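Local coordinates for mosquitocidal toxin (Lysinibacillus sphaericus, PDB 2VSE), which probably kills mosquito larvae by ADP-ribosylating target proteins, its catalytic domain being carried on ricin-B-like lectin domains that are likely to bind glycans, at residues D559-F564 with R691-S696; G366-R371 with W406-T411; K426-K431 with G526-G531. All coordinates share one frame; numbering follows the deposited sequence.

Interaction 1: residues D559-F564 with R691-S696; sequences DGIYQF and RHLNSS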
loop_
_atom_site.group_PDB
_atom_site.type_symbol
_atom_site.label_atom_id
_atom_site.label_comp_id
_atom_site.label_asym_id
_atom_site.label_seq_id
_atom_site.Cartn_x
_atom_site.Cartn_y
_atom_site.Cartn_z
ATOM N N ASP A 559 -4.217 -17.775 -9.610
ATOM C CA ASP A 559 -4.603 -18.890 -10.463
ATOM C C ASP A 559 -6.080 -19.214 -10.237
ATOM O O ASP A 559 -6.588 -19.108 -9.114
ATOM C CB ASP A 559 -3.762 -20.135 -10.150
ATOM C CG ASP A 559 -2.276 -19.992 -10.536
ATOM O OD1 ASP A 559 -1.832 -18.949 -11.056
ATOM O OD2 ASP A 559 -1.527 -20.958 -10.312
ATOM N N GLY A 560 -6.766 -19.601 -11.307
ATOM C CA GLY A 560 -8.166 -19.948 -11.221
ATOM C C GLY A 560 -8.816 -20.002 -12.586
ATOM O O GLY A 560 -8.135 -19.916 -13.619
ATOM N N ILE A 561 -10.138 -20.163 -12.581
ATOM C CA ILE A 561 -10.915 -20.184 -13.808
ATOM C C ILE A 561 -11.555 -18.818 -14.004
ATOM O O ILE A 561 -12.166 -18.261 -13.081
ATOM C CB ILE A 561 -11.968 -21.308 -13.809
ATOM C CG1 ILE A 561 -11.290 -22.659 -13.564
ATOM C CG2 ILE A 561 -12.748 -21.308 -15.124
ATOM C CD1 ILE A 561 -12.249 -23.816 -13.389
ATOM N N TYR A 562 -11.400 -18.289 -15.212
ATOM C CA TYR A 562 -11.712 -16.906 -15.494
ATOM C C TYR A 562 -12.491 -16.772 -16.779
ATOM O O TYR A 562 -12.411 -17.627 -17.661
ATOM C CB TYR A 562 -10.416 -16.114 -15.669
ATOM C CG TYR A 562 -9.654 -15.787 -14.402
ATOM C CD1 TYR A 562 -9.883 -14.589 -13.732
ATOM C CD2 TYR A 562 -8.684 -16.654 -13.891
ATOM C CE1 TYR A 562 -9.182 -14.263 -12.587
ATOM C CE2 TYR A 562 -7.969 -16.332 -12.737
ATOM C CZ TYR A 562 -8.227 -15.127 -12.093
ATOM O OH TYR A 562 -7.555 -14.761 -10.937
ATOM N N GLN A 563 -13.243 -15.681 -16.874
ATOM C CA GLN A 563 -13.712 -15.180 -18.151
ATOM C C GLN A 563 -13.083 -13.818 -18.346
ATOM O O GLN A 563 -12.829 -13.091 -17.373
ATOM C CB GLN A 563 -15.220 -15.065 -18.149
ATOM C CG GLN A 563 -15.906 -16.373 -17.917
ATOM C CD GLN A 563 -17.380 -16.293 -18.226
ATOM O OE1 GLN A 563 -18.147 -15.709 -17.466
ATOM N NE2 GLN A 563 -17.784 -16.865 -19.349
ATOM N N PHE A 564 -12.822 -13.478 -19.599
ATOM C CA PHE A 564 -12.306 -12.156 -19.958
ATOM C C PHE A 564 -13.424 -11.339 -20.590
ATOM O O PHE A 564 -13.849 -11.625 -21.703
ATOM C CB PHE A 564 -11.131 -12.291 -20.927
ATOM C CG PHE A 564 -10.036 -13.165 -20.419
ATOM C CD1 PHE A 564 -8.899 -12.608 -19.838
ATOM C CD2 PHE A 564 -10.134 -14.552 -20.508
ATOM C CE1 PHE A 564 -7.877 -13.416 -19.363
ATOM C CE2 PHE A 564 -9.122 -15.371 -20.026
ATOM C CZ PHE A 564 -7.990 -14.804 -19.458
ATOM N N ARG A 691 -13.604 -11.957 -14.724
ATOM C CA ARG A 691 -14.529 -12.661 -13.843
ATOM C C ARG A 691 -13.823 -13.905 -13.395
ATOM O O ARG A 691 -13.542 -14.817 -14.184
ATOM C CB ARG A 691 -15.859 -13.003 -14.500
ATOM C CG ARG A 691 -16.775 -13.842 -13.611
ATOM C CD ARG A 691 -18.276 -13.565 -13.863
ATOM N NE ARG A 691 -18.590 -13.509 -15.287
ATOM C CZ ARG A 691 -19.193 -12.498 -15.911
ATOM N NH1 ARG A 691 -19.616 -11.439 -15.254
ATOM N NH2 ARG A 691 -19.402 -12.577 -17.210
ATOM N N HIS A 692 -13.514 -13.908 -12.113
ATOM C CA HIS A 692 -12.925 -15.030 -11.467
ATOM C C HIS A 692 -14.082 -15.914 -11.000
ATOM O O HIS A 692 -14.656 -15.690 -9.934
ATOM C CB HIS A 692 -12.070 -14.535 -10.300
ATOM C CG HIS A 692 -11.262 -15.606 -9.643
ATOM N ND1 HIS A 692 -10.693 -15.444 -8.400
ATOM C CD2 HIS A 692 -10.937 -16.857 -10.045
ATOM C CE1 HIS A 692 -10.045 -16.545 -8.067
ATOM N NE2 HIS A 692 -10.184 -17.420 -9.046
ATOM N N LEU A 693 -14.424 -16.908 -11.816
ATOM C CA LEU A 693 -15.585 -17.780 -11.561
ATOM C C LEU A 693 -15.349 -18.609 -10.324
ATOM O O LEU A 693 -16.256 -18.904 -9.552
ATOM C CB LEU A 693 -15.818 -18.721 -12.743
ATOM C CG LEU A 693 -16.219 -18.044 -14.045
ATOM C CD1 LEU A 693 -15.788 -18.842 -15.247
ATOM C CD2 LEU A 693 -17.712 -17.801 -14.061
ATOM N N ASN A 694 -14.088 -18.948 -10.151
ATOM C CA ASN A 694 -13.602 -19.847 -9.132
ATOM C C ASN A 694 -13.544 -19.217 -7.726
ATOM O O ASN A 694 -13.178 -19.882 -6.762
ATOM C CB ASN A 694 -12.184 -20.270 -9.564
ATOM C CG ASN A 694 -11.877 -21.692 -9.222
ATOM O OD1 ASN A 694 -10.800 -22.002 -8.712
ATOM N ND2 ASN A 694 -12.830 -22.583 -9.485
ATOM N N SER A 695 -13.899 -17.940 -7.604
ATOM C CA SER A 695 -13.531 -17.164 -6.408
ATOM C C SER A 695 -14.406 -17.401 -5.175
ATOM O O SER A 695 -15.233 -18.314 -5.141
ATOM C CB SER A 695 -13.490 -15.665 -6.737
ATOM O OG SER A 695 -14.792 -15.098 -6.741
ATOM N N SER A 696 -14.199 -16.555 -4.166
ATOM C CA SER A 696 -15.013 -16.541 -2.965
ATOM C C SER A 696 -15.801 -15.241 -2.806
ATOM O O SER A 696 -16.406 -15.012 -1.746
ATOM C CB SER A 696 -14.136 -16.731 -1.744
ATOM O OG SER A 696 -13.123 -15.734 -1.707
#
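Gln563 OE1 accepts two donors from the guanidinium group of Arg691: a firm hydrogen bond from Arg691 NE at 3.1 Å and a weak one from Arg691 NH2. The oxygen sits at the guanidinium edge, in its plane, and NE in turn lies in the carbonyl plane of the amide, although the two flat groups as wholes are turned 54° apart. The two side chains run side by side in the same direction, and the bends of Arg691 at chi2 and chi3 bring its head back to the glutamine. The amide is held at its other end as well, because Gln563 NE2 donates to Asn588 OD1 and to Gln594 O, so rotation about its last bond is fixed from both sides.

Beneath this pair the backbones are joined reciprocally, Gln563 N to Arg691 O at 2.8 Å and Arg691 N to Gln563 O at 3.0 Å. Here the first strand of a beta-trefoil domain, 560-566, meets its last, 688-692, the pairing that closes the barrel of a ricin-B-like fold. The next pair, Tyr562 and His692, shares the other face of the sheet. Its rings form an offset stack, centroids 4.6 Å apart and planes at 12°, with His692 CD2 lying over the rim of the tyrosine. A His692 chi1 of -173°, with CG opposite the backbone N, lays the imidazole against the ring of Tyr562, whose hydroxyl bonds to Gln558 O.

Past His692 the chain leaves the sheet in a type I turn, and Ser695 N comes over the imidazole face opposite Tyr562. Leu693 N still reaches Ile561 O at 2.9 Å, in a rather bent bond. Leu693 CD1 wedges between Gln563 CG, 3.6 Å away, and Ile561 CG2.

Interaction 2: residues G366-R371 with W406-T411; sequences GFYKFR and WLIEKT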
loop_
_atom_site.group_PDB
_atom_site.type_symbol
_atom_site.label_atom_id
_atom_site.label_comp_id
_atom_site.label_asym_id
_atom_site.label_seq_id
_atom_site.Cartn_x
_atom_site.Cartn_y
_atom_site.Cartn_z
ATOM N N GLY A 366 10.862 22.325 18.713
ATOM C CA GLY A 366 11.244 20.919 18.555
ATOM C C GLY A 366 12.637 20.685 17.993
ATOM O O GLY A 366 12.930 19.612 17.462
ATOM N N PHE A 367 13.494 21.695 18.110
ATOM C CA PHE A 367 14.911 21.563 17.778
ATOM C C PHE A 367 15.705 21.435 19.079
ATOM O O PHE A 367 15.186 21.749 20.151
ATOM C CB PHE A 367 15.389 22.762 16.949
ATOM C CG PHE A 367 14.711 22.887 15.610
ATOM C CD1 PHE A 367 15.289 22.331 14.464
ATOM C CD2 PHE A 367 13.493 23.556 15.487
ATOM C CE1 PHE A 367 14.665 22.440 13.222
ATOM C CE2 PHE A 367 12.862 23.667 14.248
ATOM C CZ PHE A 367 13.450 23.108 13.115
ATOM N N TYR A 368 16.953 20.975 18.983
ATOM C CA TYR A 368 17.792 20.737 20.166
ATOM C C TYR A 368 18.956 21.701 20.280
ATOM O O TYR A 368 19.607 22.021 19.285
ATOM C CB TYR A 368 18.330 19.301 20.171
ATOM C CG TYR A 368 17.241 18.266 20.270
ATOM C CD1 TYR A 368 16.781 17.830 21.510
ATOM C CD2 TYR A 368 16.651 17.737 19.124
ATOM C CE1 TYR A 368 15.769 16.888 21.611
ATOM C CE2 TYR A 368 15.650 16.795 19.211
ATOM C CZ TYR A 368 15.211 16.373 20.458
ATOM O OH TYR A 368 14.191 15.440 20.552
ATOM N N LYS A 369 19.212 22.152 21.506
ATOM C CA LYS A 369 20.411 22.930 21.837
ATOM C C LYS A 369 21.360 22.069 22.674
ATOM O O LYS A 369 20.932 21.353 23.585
ATOM C CB LYS A 369 20.062 24.214 22.609
ATOM C CG LYS A 369 18.886 25.030 22.042
ATOM C CD LYS A 369 19.306 26.110 21.038
ATOM C CE LYS A 369 19.714 27.410 21.723
ATOM N NZ LYS A 369 19.496 28.608 20.855
ATOM N N PHE A 370 22.644 22.128 22.345
ATOM C CA PHE A 370 23.668 21.441 23.113
ATOM C C PHE A 370 24.409 22.482 23.947
ATOM O O PHE A 370 24.911 23.468 23.400
ATOM C CB PHE A 370 24.682 20.763 22.189
ATOM C CG PHE A 370 24.129 19.621 21.384
ATOM C CD1 PHE A 370 24.387 18.308 21.761
ATOM C CD2 PHE A 370 23.404 19.853 20.226
ATOM C CE1 PHE A 370 23.900 17.252 21.022
ATOM C CE2 PHE A 370 22.908 18.790 19.474
ATOM C CZ PHE A 370 23.156 17.489 19.872
ATOM N N ARG A 371 24.467 22.279 25.261
ATOM C CA ARG A 371 25.306 23.115 26.106
ATOM C C ARG A 371 26.248 22.280 26.976
ATOM O O ARG A 371 25.850 21.266 27.548
ATOM C CB ARG A 371 24.476 24.154 26.892
ATOM C CG ARG A 371 23.657 23.655 28.080
ATOM C CD ARG A 371 22.338 24.442 28.250
ATOM N NE ARG A 371 22.528 25.873 28.510
ATOM C CZ ARG A 371 21.603 26.811 28.301
ATOM N NH1 ARG A 371 20.410 26.483 27.822
ATOM N NH2 ARG A 371 21.876 28.082 28.564
ATOM N N TRP A 406 19.736 22.474 16.422
ATOM C CA TRP A 406 20.084 21.234 15.727
ATOM C C TRP A 406 18.947 20.217 15.679
ATOM O O TRP A 406 18.069 20.207 16.553
ATOM C CB TRP A 406 21.293 20.566 16.389
ATOM C CG TRP A 406 22.491 21.453 16.525
ATOM C CD1 TRP A 406 22.740 22.351 17.527
ATOM C CD2 TRP A 406 23.609 21.525 15.636
ATOM N NE1 TRP A 406 23.938 22.978 17.312
ATOM C CE2 TRP A 406 24.497 22.488 16.161
ATOM C CE3 TRP A 406 23.951 20.866 14.452
ATOM C CZ2 TRP A 406 25.707 22.811 15.538
ATOM C CZ3 TRP A 406 25.151 21.193 13.829
ATOM C CH2 TRP A 406 26.013 22.159 14.377
ATOM N N LEU A 407 18.991 19.349 14.667
ATOM C CA LEU A 407 18.151 18.159 14.607
ATOM C C LEU A 407 18.984 16.931 14.965
ATOM O O LEU A 407 20.112 16.769 14.493
ATOM C CB LEU A 407 17.564 17.980 13.208
ATOM C CG LEU A 407 16.527 18.976 12.681
ATOM C CD1 LEU A 407 16.388 18.821 11.189
ATOM C CD2 LEU A 407 15.174 18.789 13.348
ATOM N N ILE A 408 18.432 16.080 15.820
ATOM C CA ILE A 408 19.059 14.810 16.153
ATOM C C ILE A 408 18.267 13.728 15.436
ATOM O O ILE A 408 17.182 13.344 15.883
ATOM C CB ILE A 408 19.082 14.561 17.671
ATOM C CG1 ILE A 408 19.836 15.698 18.373
ATOM C CG2 ILE A 408 19.739 13.208 17.987
ATOM C CD1 ILE A 408 19.751 15.676 19.875
ATOM N N GLU A 409 18.811 13.253 14.318
ATOM C CA GLU A 409 18.097 12.330 13.439
ATOM C C GLU A 409 18.608 10.899 13.564
ATOM O O GLU A 409 19.803 10.648 13.427
ATOM C CB GLU A 409 18.172 12.802 11.979
ATOM C CG GLU A 409 17.382 11.923 11.031
ATOM C CD GLU A 409 17.492 12.327 9.561
ATOM O OE1 GLU A 409 17.306 13.528 9.231
ATOM O OE2 GLU A 409 17.730 11.421 8.729
ATOM N N LYS A 410 17.687 9.970 13.810
ATOM C CA LYS A 410 18.013 8.551 13.911
ATOM C C LYS A 410 18.455 8.010 12.554
ATOM O O LYS A 410 17.777 8.217 11.557
ATOM C CB LYS A 410 16.806 7.754 14.429
ATOM C CG LYS A 410 17.014 6.235 14.452
ATOM C CD LYS A 410 18.048 5.816 15.508
ATOM C CE LYS A 410 18.552 4.391 15.296
ATOM N NZ LYS A 410 19.824 4.334 14.491
ATOM N N THR A 411 19.593 7.321 12.512
ATOM C CA THR A 411 20.035 6.734 11.261
ATOM C C THR A 411 19.166 5.535 10.986
ATOM O O THR A 411 18.758 4.833 11.915
ATOM C CB THR A 411 21.519 6.319 11.269
ATOM O OG1 THR A 411 21.775 5.460 12.392
ATOM C CG2 THR A 411 22.424 7.544 11.330
#
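Phe370 and Trp406 meet as a T-shaped pair, the edge of the phenylalanine turned toward the face of the indole's five-membered ring, with planes at 84° and centroids 5.4 Å apart. The tryptophan can be followed outward from its backbone. CB lies at the edge of the Phe370 ring, in its plane, 3.9 Å from Phe370 CE2, and also touches Tyr368 O. CG is approached by the same CE2, while CD1 reaches Phe370 CD2 at 3.7 Å. Tyr368 O lies at the indole edge, in plane. Next to CD1, NE1 donates to Leu380 O, which satisfies the buried nitrogen and fixes the turn of the ring. The side chain also packs against Leu382 and, on strand 271-277, Ile275 and Asn277.

Strand 406-410 is the last of a ricin-B-type beta-trefoil domain, and Gln404 and Trp406 fit the QxW signature of that family; Gln404 OE1 accepts from Lys369 NZ. The Trp406 backbone forms a single antiparallel bridge with Tyr368: Tyr368 N donates almost straight to Trp406 O (2.8 Å, 171°), and Trp406 N returns a bond to Tyr368 O. Beyond the bridge the strands diverge, their axes crossing at 100°. Ile408 CD1 covers one face of the Tyr368 ring as a CH-pi contact, 3.9 Å from its centroid, and also touches Phe370 CZ. Leu407 CD2 packs on Phe367 CE1 at 3.7 Å, and Lys278 makes a cation-pi contact with the same ring.

Interaction 3: residues K426-K431 with G526-G531; sequences KLNENK and GSTTDG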
loop_
_atom_site.group_PDB
_atom_site.type_symbol
_atom_site.label_atom_id
_atom_site.label_comp_id
_atom_site.label_asym_id
_atom_site.label_seq_id
_atom_site.Cartn_x
_atom_site.Cartn_y
_atom_site.Cartn_z
ATOM N N LYS A 426 12.615 10.686 -11.091
ATOM C CA LYS A 426 11.690 11.732 -10.680
ATOM C C LYS A 426 11.315 12.640 -11.860
ATOM O O LYS A 426 10.210 13.185 -11.905
ATOM C CB LYS A 426 12.310 12.535 -9.526
ATOM C CG LYS A 426 11.489 13.710 -8.988
ATOM C CD LYS A 426 10.132 13.277 -8.479
ATOM C CE LYS A 426 9.424 14.419 -7.758
ATOM N NZ LYS A 426 7.953 14.186 -7.702
ATOM N N LEU A 427 12.227 12.776 -12.823
ATOM C CA LEU A 427 11.984 13.592 -14.019
ATOM C C LEU A 427 10.827 13.068 -14.864
ATOM O O LEU A 427 10.133 13.842 -15.537
ATOM C CB LEU A 427 13.249 13.675 -14.877
ATOM C CG LEU A 427 14.335 14.668 -14.457
ATOM C CD1 LEU A 427 15.691 14.198 -14.926
ATOM C CD2 LEU A 427 14.035 16.061 -14.984
ATOM N N ASN A 428 10.620 11.753 -14.811
ATOM C CA ASN A 428 9.624 11.057 -15.626
ATOM C C ASN A 428 9.433 9.645 -15.071
ATOM O O ASN A 428 10.307 8.787 -15.222
ATOM C CB ASN A 428 10.130 10.999 -17.071
ATOM C CG ASN A 428 9.057 10.613 -18.067
ATOM O OD1 ASN A 428 8.200 9.771 -17.801
ATOM N ND2 ASN A 428 9.125 11.217 -19.245
ATOM N N GLU A 429 8.306 9.394 -14.412
ATOM C CA GLU A 429 8.144 8.116 -13.703
ATOM C C GLU A 429 7.852 6.913 -14.617
ATOM O O GLU A 429 7.822 5.771 -14.159
ATOM C CB GLU A 429 7.124 8.232 -12.564
ATOM C CG GLU A 429 5.672 8.093 -12.971
ATOM C CD GLU A 429 4.743 7.982 -11.762
ATOM O OE1 GLU A 429 5.189 7.480 -10.685
ATOM O OE2 GLU A 429 3.566 8.392 -11.906
ATOM N N ASN A 430 7.640 7.171 -15.904
ATOM C CA ASN A 430 7.565 6.086 -16.866
ATOM C C ASN A 430 8.903 5.790 -17.555
ATOM O O ASN A 430 8.978 4.960 -18.461
ATOM C CB ASN A 430 6.409 6.286 -17.852
ATOM C CG ASN A 430 5.116 5.624 -17.376
ATOM O OD1 ASN A 430 4.430 4.958 -18.150
ATOM N ND2 ASN A 430 4.786 5.797 -16.098
ATOM N N LYS A 431 9.965 6.452 -17.097
ATOM C CA LYS A 431 11.315 6.155 -17.566
ATOM C C LYS A 431 12.036 5.296 -16.539
ATOM O O LYS A 431 12.482 5.796 -15.506
ATOM C CB LYS A 431 12.105 7.434 -17.829
ATOM C CG LYS A 431 11.550 8.349 -18.903
ATOM C CD LYS A 431 11.054 7.614 -20.136
ATOM C CE LYS A 431 12.129 7.523 -21.196
ATOM N NZ LYS A 431 11.578 7.786 -22.575
ATOM N N GLY A 526 20.327 14.804 -16.884
ATOM C CA GLY A 526 18.891 14.928 -16.642
ATOM C C GLY A 526 18.070 14.671 -17.895
ATOM O O GLY A 526 16.997 15.252 -18.082
ATOM N N SER A 527 18.582 13.794 -18.753
ATOM C CA SER A 527 17.956 13.504 -20.030
ATOM C C SER A 527 17.170 12.204 -19.949
ATOM O O SER A 527 17.697 11.184 -19.488
ATOM C CB SER A 527 19.015 13.430 -21.133
ATOM O OG SER A 527 18.455 12.945 -22.333
ATOM N N THR A 528 15.913 12.254 -20.396
ATOM C CA THR A 528 15.012 11.105 -20.313
ATOM C C THR A 528 14.771 10.493 -21.692
ATOM O O THR A 528 13.770 9.812 -21.912
ATOM C CB THR A 528 13.647 11.477 -19.652
ATOM O OG1 THR A 528 12.953 12.450 -20.450
ATOM C CG2 THR A 528 13.847 12.036 -18.260
ATOM N N THR A 529 15.678 10.750 -22.630
ATOM C CA THR A 529 15.588 10.125 -23.946
ATOM C C THR A 529 15.954 8.642 -23.855
ATOM O O THR A 529 16.953 8.274 -23.246
ATOM C CB THR A 529 16.428 10.862 -25.038
ATOM O OG1 THR A 529 16.793 9.941 -26.068
ATOM C CG2 THR A 529 17.697 11.433 -24.480
ATOM N N ASP A 530 15.115 7.798 -24.448
ATOM C CA ASP A 530 15.336 6.352 -24.492
ATOM C C ASP A 530 16.776 5.985 -24.856
ATOM O O ASP A 530 17.288 6.400 -25.902
ATOM C CB ASP A 530 14.361 5.696 -25.483
ATOM C CG ASP A 530 12.919 5.713 -24.994
ATOM O OD1 ASP A 530 12.697 5.794 -23.762
ATOM O OD2 ASP A 530 12.002 5.632 -25.851
ATOM N N GLY A 531 17.426 5.223 -23.981
ATOM C CA GLY A 531 18.787 4.758 -24.221
ATOM C C GLY A 531 19.853 5.573 -23.509
ATOM O O GLY A 531 21.034 5.203 -23.524
#
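The Lys431 side chain reaches from one loop of a ricin-B-type beta-trefoil domain to another, crossing Thr528 and Asp530 at about right angles. Its own loop joins strands 419-425 and 431-436, the other joins strands 519-523 and 534-538. The lysine is bent at chi2, chi3 and chi4, with its CG passing the threonine CB at 3.8 Å and its end carried on to the aspartate. There Lys431 NZ forms a salt bridge with Asp530 OD1 at 2.6 Å, approaching from above the carboxylate, 49° out of its plane. Ser445 OG is hydrogen-bonded to both charged atoms, making a small polar cluster at the protein surface.

Thr528 also lies at about a right angle to Asn428. Its OG1 takes the crowded position between backbone N and carbonyl carbon (chi1 63°), leaving the methyl directed at the other loop, where CG2 meets Leu427 CB at 3.8 Å and, more loosely, Asn428 CB. The loop bearing the asparagine is shaped by its own bonds: a type I turn from Asn428 to Lys431, closed by Lys431 N to Asn428 O at 3.0 Å, together with an Asx turn in which Asn430 N donates to Asn428 OD1. Farther out along the leucine, Leu427 CD1 lies against the backbone of Gly526, 3.6 Å from Gly526 O.

Along the chain the contacts come in series: interaction 2, then interaction 3, then interaction 1. They share no strand or sheet and do not touch. The nearest atoms of interactions 1 and 2 are about 39 Å apart, those of interactions 1 and 3 about 22 Å, and those of interactions 2 and 3 about 19 Å. Interactions 1 and 2 lie on opposite sides of the chain's centre, their own centres 55 Å apart. Each belongs to a different beta-trefoil unit of the lectin part. Interactions 1 and 2 both involve the last strand of their unit, whereas interaction 3 ties two surface loops. The spread is consistent with a toxin built from repeated ricin-B-like modules, and none of the three contacts joins one unit to another.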